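Local coordinates for protein transcriptional regulator (Streptococcus dysgalactiae, PDB 5W4N) that acts as a receptor for SHP peptide pheromones in quorum sensing and probably binds DNA to regulate transcription, at residues T8-R13 with F36-S41. The protein carries 1 engineered substitution. Sequence-based numbering, arbitrary orientation.
Sequences TLRRLR and FERGES
In the helix-turn-helix domain of this Rgg regulator, of the XRE type, a salt-bridge network of Arg10, Arg13 and Glu37 ties the first helix (3-15) to the end of helix 30-37, the third of the domain, which by its position probably corresponds to the recognition helix of XRE relatives. Glu37 is buried, and its carboxylate is shared by two arginines one helical turn apart. Arg13 takes it side-on: NE gives a nearly straight bond to the syn lone pair of Glu37 OE2, and Arg13 NH2 reaches Glu37 OE1 at 3.0 Å on a more bent line. The guanidinium and carboxylate planes lie 19° apart, nearly coplanar. With chi1 at -179° and a bend at chi3, the Arg13 chain turns NE and NH2 to the acid, while NH1 bonds to Val18 O. Arg10 comes differently, its plane 85° from that of the carboxylate, and Arg10 NE meets Glu37 OE1 from above the carboxylate plane at 2.9 Å, its N-H pointing almost straight at the oxygen. A water bridges Arg10 NH2 and Glu37 OE1, so this oxygen accepts three bonds, which probably stabilises the carboxylate as an anion. Arg38 CG rests 3.6 Å from Arg10 NH2, just before Gly39 ends the helix in a Schellman motif. Next to the charged cluster, Leu9 CB packs against the edge of the Phe36 ring, CE2 being 3.9 Å away. Leu48, Leu52 and Phe62 also touch Leu9, joining it to the domain's hydrophobic core, whereas Phe36 also packs on the engineered Ser45 of the second subunit. The shortest polar contact between segments 8-13 and 36-41 runs from Arg13 NE to Glu37 OE2, 2.6 Å.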
loop_
_atom_site.group_PDB
_atom_site.type_symbol
_atom_site.label_atom_id
_atom_site.label_comp_id
_atom_site.label_asym_id
_atom_site.label_seq_id
_atom_site.Cartn_x
_atom_site.Cartn_y
_atom_site.Cartn_z
ATOM N N THR A 8 -4.381 -19.527 -10.093
ATOM C CA THR A 8 -4.609 -18.159 -9.638
ATOM C C THR A 8 -5.311 -17.334 -10.708
ATOM O O THR A 8 -6.250 -16.588 -10.407
ATOM C CB THR A 8 -3.284 -17.508 -9.239
ATOM O OG1 THR A 8 -2.800 -18.106 -8.029
ATOM C CG2 THR A 8 -3.460 -16.007 -9.023
ATOM N N LEU A 9 -4.882 -17.466 -11.965
ATOM C CA LEU A 9 -5.478 -16.663 -13.027
ATOM C C LEU A 9 -6.924 -17.062 -13.288
ATOM O O LEU A 9 -7.757 -16.207 -13.618
ATOM C CB LEU A 9 -4.649 -16.775 -14.304
ATOM C CG LEU A 9 -3.792 -15.542 -14.587
ATOM C CD1 LEU A 9 -4.673 -14.375 -15.011
ATOM C CD2 LEU A 9 -2.972 -15.178 -13.359
ATOM N N ARG A 10 -7.248 -18.350 -13.148
ATOM C CA ARG A 10 -8.623 -18.777 -13.391
ATOM C C ARG A 10 -9.566 -18.209 -12.336
ATOM O O ARG A 10 -10.625 -17.662 -12.667
ATOM C CB ARG A 10 -8.718 -20.303 -13.427
ATOM C CG ARG A 10 -10.162 -20.803 -13.519
ATOM C CD ARG A 10 -10.253 -22.288 -13.832
ATOM N NE ARG A 10 -10.063 -22.564 -15.253
ATOM C CZ ARG A 10 -10.301 -23.742 -15.820
ATOM N NH1 ARG A 10 -10.745 -24.751 -15.083
ATOM N NH2 ARG A 10 -10.099 -23.911 -17.119
ATOM N N ARG A 11 -9.199 -18.321 -11.056
ATOM C CA ARG A 11 -10.061 -17.780 -10.008
ATOM C C ARG A 11 -10.138 -16.261 -10.082
ATOM O O ARG A 11 -11.175 -15.679 -9.744
ATOM C CB ARG A 11 -9.578 -18.238 -8.628
ATOM C CG ARG A 11 -8.308 -17.575 -8.116
ATOM C CD ARG A 11 -8.112 -17.864 -6.631
ATOM N NE ARG A 11 -6.974 -17.145 -6.061
ATOM C CZ ARG A 11 -5.760 -17.667 -5.913
ATOM N NH1 ARG A 11 -4.785 -16.942 -5.382
ATOM N NH2 ARG A 11 -5.521 -18.914 -6.297
ATOM N N LEU A 12 -9.068 -15.604 -10.535
ATOM C CA LEU A 12 -9.127 -14.163 -10.745
ATOM C C LEU A 12 -10.063 -13.818 -11.897
ATOM O O LEU A 12 -10.868 -12.886 -11.794
ATOM C CB LEU A 12 -7.726 -13.615 -11.004
ATOM C CG LEU A 12 -6.811 -13.444 -9.788
ATOM C CD1 LEU A 12 -5.408 -13.045 -10.225
ATOM C CD2 LEU A 12 -7.390 -12.428 -8.816
ATOM N N ARG A 13 -9.977 -14.564 -13.001
ATOM C CA ARG A 13 -10.890 -14.342 -14.116
ATOM C C ARG A 13 -12.321 -14.701 -13.736
ATOM O O ARG A 13 -13.266 -14.004 -14.124
ATOM C CB ARG A 13 -10.433 -15.147 -15.333
ATOM C CG ARG A 13 -11.314 -14.973 -16.559
ATOM C CD ARG A 13 -10.989 -15.998 -17.638
ATOM N NE ARG A 13 -10.954 -17.361 -17.118
ATOM C CZ ARG A 13 -12.035 -18.099 -16.890
ATOM N NH1 ARG A 13 -13.240 -17.606 -17.136
ATOM N NH2 ARG A 13 -11.911 -19.331 -16.413
ATOM N N PHE A 36 -3.529 -22.961 -20.018
ATOM C CA PHE A 36 -2.700 -22.307 -19.009
ATOM C C PHE A 36 -3.361 -22.363 -17.636
ATOM O O PHE A 36 -2.719 -22.720 -16.641
ATOM C CB PHE A 36 -2.422 -20.860 -19.418
ATOM C CG PHE A 36 -1.798 -20.032 -18.331
ATOM C CD1 PHE A 36 -0.448 -20.151 -18.041
ATOM C CD2 PHE A 36 -2.560 -19.135 -17.597
ATOM C CE1 PHE A 36 0.130 -19.390 -17.041
ATOM C CE2 PHE A 36 -1.986 -18.373 -16.594
ATOM C CZ PHE A 36 -0.640 -18.502 -16.317
ATOM N N GLU A 37 -4.648 -22.011 -17.565
ATOM C CA GLU A 37 -5.368 -22.086 -16.298
ATOM C C GLU A 37 -5.387 -23.507 -15.752
ATOM O O GLU A 37 -5.353 -23.704 -14.532
ATOM C CB GLU A 37 -6.794 -21.564 -16.472
ATOM C CG GLU A 37 -6.880 -20.075 -16.768
ATOM C CD GLU A 37 -8.308 -19.591 -16.923
ATOM O OE1 GLU A 37 -9.226 -20.439 -16.983
ATOM O OE2 GLU A 37 -8.516 -18.362 -16.987
ATOM N N ARG A 38 -5.434 -24.504 -16.633
ATOM C CA ARG A 38 -5.398 -25.902 -16.231
ATOM C C ARG A 38 -3.987 -26.402 -15.948
ATOM O O ARG A 38 -3.829 -27.554 -15.532
ATOM C CB ARG A 38 -6.048 -26.770 -17.312
ATOM C CG ARG A 38 -7.514 -26.441 -17.565
ATOM C CD ARG A 38 -7.967 -26.919 -18.938
ATOM N NE ARG A 38 -7.647 -28.325 -19.160
ATOM C CZ ARG A 38 -8.410 -29.334 -18.752
ATOM N NH1 ARG A 38 -9.540 -29.090 -18.104
ATOM N NH2 ARG A 38 -8.043 -30.585 -18.994
ATOM N N GLY A 39 -2.966 -25.573 -16.159
ATOM C CA GLY A 39 -1.601 -26.001 -15.928
ATOM C C GLY A 39 -1.048 -26.942 -16.972
ATOM O O GLY A 39 -0.111 -27.691 -16.684
ATOM N N GLU A 40 -1.600 -26.926 -18.184
ATOM C CA GLU A 40 -1.162 -27.813 -19.252
ATOM C C GLU A 40 -0.384 -27.091 -20.340
ATOM O O GLU A 40 0.014 -27.725 -21.323
ATOM C CB GLU A 40 -2.368 -28.532 -19.872
ATOM C CG GLU A 40 -3.386 -29.021 -18.855
ATOM C CD GLU A 40 -4.684 -29.473 -19.497
ATOM O OE1 GLU A 40 -5.172 -30.568 -19.144
ATOM O OE2 GLU A 40 -5.218 -28.737 -20.354
ATOM N N SER A 41 -0.160 -25.788 -20.196
ATOM C CA SER A 41 0.602 -25.028 -21.175
ATOM C C SER A 41 1.081 -23.742 -20.522
ATOM O O SER A 41 0.491 -23.259 -19.552
ATOM C CB SER A 41 -0.231 -24.725 -22.427
ATOM O OG SER A 41 0.481 -23.890 -23.324
HETATM O O HOH W 1 -10.457 -21.561 -19.030
#